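Side-chain contact in putative oxidoreductase (Mycobacterium avium, PDB 3QHA), which probably catalyses an NAD(P)-dependent oxidation or reduction of a hydroxy acid, as in its 3-hydroxyisobutyrate dehydrogenase relatives: residues Asp123-Asp128 with Arg151-Arg156. Residues are numbered along the deposited sequence; the frame is centred on the assembly and turned at random.
Sequences DIHIVD and REVYER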
loop_
_atom_site.group_PDB
_atom_site.type_symbol
_atom_site.label_atom_id
_atom_site.label_comp_id
_atom_site.label_asym_id
_atom_site.label_seq_id
_atom_site.Cartn_x
_atom_site.Cartn_y
_atom_site.Cartn_z
ATOM N N ASP B 123 35.444 -21.132 -8.173
ATOM C CA ASP B 123 34.163 -21.712 -8.544
ATOM C C ASP B 123 33.161 -21.594 -7.392
ATOM O O ASP B 123 32.428 -22.538 -7.097
ATOM C CB ASP B 123 34.337 -23.168 -9.003
ATOM C CG ASP B 123 33.193 -23.646 -9.894
ATOM O OD1 ASP B 123 32.879 -22.962 -10.893
ATOM O OD2 ASP B 123 32.610 -24.713 -9.599
ATOM N N ILE B 124 33.153 -20.431 -6.737
ATOM C CA ILE B 124 32.143 -20.106 -5.732
ATOM C C ILE B 124 31.152 -19.150 -6.372
ATOM O O ILE B 124 31.542 -18.168 -7.006
ATOM C CB ILE B 124 32.736 -19.447 -4.465
ATOM C CG1 ILE B 124 33.800 -20.340 -3.823
ATOM C CG2 ILE B 124 31.637 -19.149 -3.450
ATOM C CD1 ILE B 124 33.342 -21.752 -3.539
ATOM N N HIS B 125 29.869 -19.445 -6.193
ATOM C CA HIS B 125 28.800 -18.697 -6.836
ATOM C C HIS B 125 28.203 -17.658 -5.885
ATOM O O HIS B 125 27.891 -17.968 -4.734
ATOM C CB HIS B 125 27.717 -19.663 -7.314
ATOM C CG HIS B 125 28.206 -20.672 -8.307
ATOM N ND1 HIS B 125 28.520 -20.341 -9.607
ATOM C CD2 HIS B 125 28.434 -22.002 -8.192
ATOM C CE1 HIS B 125 28.922 -21.422 -10.250
ATOM N NE2 HIS B 125 28.878 -22.444 -9.415
ATOM N N ILE B 126 28.061 -16.427 -6.377
ATOM C CA ILE B 126 27.413 -15.347 -5.635
ATOM C C ILE B 126 26.017 -15.095 -6.189
ATOM O O ILE B 126 25.808 -15.103 -7.406
ATOM C CB ILE B 126 28.212 -14.027 -5.721
ATOM C CG1 ILE B 126 29.427 -14.066 -4.790
ATOM C CG2 ILE B 126 27.330 -12.831 -5.354
ATOM C CD1 ILE B 126 29.078 -13.975 -3.312
ATOM N N VAL B 127 25.076 -14.870 -5.278
ATOM C CA VAL B 127 23.711 -14.504 -5.613
ATOM C C VAL B 127 23.276 -13.343 -4.708
ATOM O O VAL B 127 23.443 -13.415 -3.488
ATOM C CB VAL B 127 22.768 -15.704 -5.398
ATOM C CG1 VAL B 127 21.317 -15.247 -5.291
ATOM C CG2 VAL B 127 22.943 -16.732 -6.518
ATOM N N ASP B 128 22.746 -12.272 -5.295
ATOM C CA ASP B 128 22.106 -11.223 -4.496
ATOM C C ASP B 128 20.613 -11.510 -4.451
ATOM O O ASP B 128 19.950 -11.572 -5.488
ATOM C CB ASP B 128 22.406 -9.801 -5.005
ATOM C CG ASP B 128 22.099 -9.609 -6.475
ATOM O OD1 ASP B 128 22.228 -10.579 -7.248
ATOM O OD2 ASP B 128 21.745 -8.474 -6.863
ATOM N N ARG B 151 21.718 -18.703 -14.402
ATOM C CA ARG B 151 20.559 -19.583 -14.571
ATOM C C ARG B 151 20.706 -20.918 -13.844
ATOM O O ARG B 151 19.791 -21.353 -13.147
ATOM C CB ARG B 151 20.296 -19.838 -16.061
ATOM N N GLU B 152 21.862 -21.555 -14.006
ATOM C CA GLU B 152 22.116 -22.862 -13.402
ATOM C C GLU B 152 22.109 -22.836 -11.873
ATOM O O GLU B 152 21.606 -23.767 -11.248
ATOM C CB GLU B 152 23.447 -23.435 -13.898
ATOM N N VAL B 153 22.658 -21.782 -11.271
ATOM C CA VAL B 153 22.721 -21.713 -9.806
ATOM C C VAL B 153 21.355 -21.321 -9.237
ATOM O O VAL B 153 21.010 -21.716 -8.123
ATOM C CB VAL B 153 23.851 -20.775 -9.263
ATOM C CG1 VAL B 153 25.029 -20.699 -10.238
ATOM C CG2 VAL B 153 23.316 -19.382 -8.944
ATOM N N TYR B 154 20.577 -20.558 -10.004
ATOM C CA TYR B 154 19.194 -20.270 -9.631
ATOM C C TYR B 154 18.383 -21.554 -9.519
ATOM O O TYR B 154 17.640 -21.736 -8.558
ATOM C CB TYR B 154 18.519 -19.341 -10.641
ATOM C CG TYR B 154 17.084 -19.036 -10.277
ATOM C CD1 TYR B 154 16.786 -18.187 -9.217
ATOM C CD2 TYR B 154 16.025 -19.614 -10.975
ATOM C CE1 TYR B 154 15.469 -17.906 -8.865
ATOM C CE2 TYR B 154 14.706 -19.344 -10.630
ATOM C CZ TYR B 154 14.434 -18.492 -9.575
ATOM O OH TYR B 154 13.130 -18.218 -9.237
ATOM N N GLU B 155 18.524 -22.435 -10.505
ATOM C CA GLU B 155 17.762 -23.685 -10.531
ATOM C C GLU B 155 18.179 -24.634 -9.415
ATOM O O GLU B 155 17.354 -25.377 -8.890
ATOM C CB GLU B 155 17.899 -24.381 -11.891
ATOM C CG GLU B 155 17.147 -23.678 -13.025
ATOM C CD GLU B 155 15.647 -23.548 -12.762
ATOM O OE1 GLU B 155 15.060 -24.454 -12.132
ATOM O OE2 GLU B 155 15.054 -22.533 -13.188
ATOM N N ARG B 156 19.458 -24.600 -9.059
ATOM C CA ARG B 156 19.983 -25.418 -7.973
ATOM C C ARG B 156 19.390 -25.015 -6.625
ATOM O O ARG B 156 19.083 -25.875 -5.802
ATOM C CB ARG B 156 21.510 -25.296 -7.932
ATOM C CG ARG B 156 22.202 -26.117 -6.856
ATOM C CD ARG B 156 23.716 -26.009 -7.013
ATOM N NE ARG B 156 24.462 -26.595 -5.899
ATOM C CZ ARG B 156 24.598 -27.901 -5.667
ATOM N NH1 ARG B 156 24.019 -28.803 -6.457
ATOM N NH2 ARG B 156 25.313 -28.311 -4.624
#
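Val153 on helix 151-164 packs against His125 and Val127 of strand 125-132, covering one face of this strand in the Rossmann-type domain that probably binds the dinucleotide. Both strand residues direct their CB atoms to the helix, while the intervening Ile126 turns to the other side and meets Leu115 and Leu119 of helix 109-119. The strand is thus packed between two helices, as expected of a three-layer alpha/beta sandwich.

The first interaction is a CH-pi contact. Val153 CG1 sits over one face of the His125 ring, 3.8 Å from its centroid and displaced toward the rim. Val153 CG1 comes closest to His125 ND1, at 3.6 Å. A chi1 of -60° sends the imidazole toward the helix, and the second torsion, -72°, turns a face to the methyl. Histidine suits this partly exposed place near the start of the strand because its flat ring offers a broad face to a methyl, while the nitrogens, at the ring edge, keep their in-plane hydrogen-bonding directions.

Deeper in, the contact is purely apolar. The short, branched valines let strand and helix come close, with the CA atoms of His125 and Val153 7.4 Å apart, and Val127 also touches Val147 and Ala149. Val153 has a chi1 of -29°, well away from a staggered value, so its fork, as modelled, is rotated toward an eclipsed arrangement while its two methyls serve different partners. Beside it, Tyr154 leaves this interface to stack on His170 of strand 165-172 and touch Val147 of strand 143-148. The second branch of Val153 completes the join: its CG2 meets Val127 CG2 at 3.6 Å, methyl against methyl.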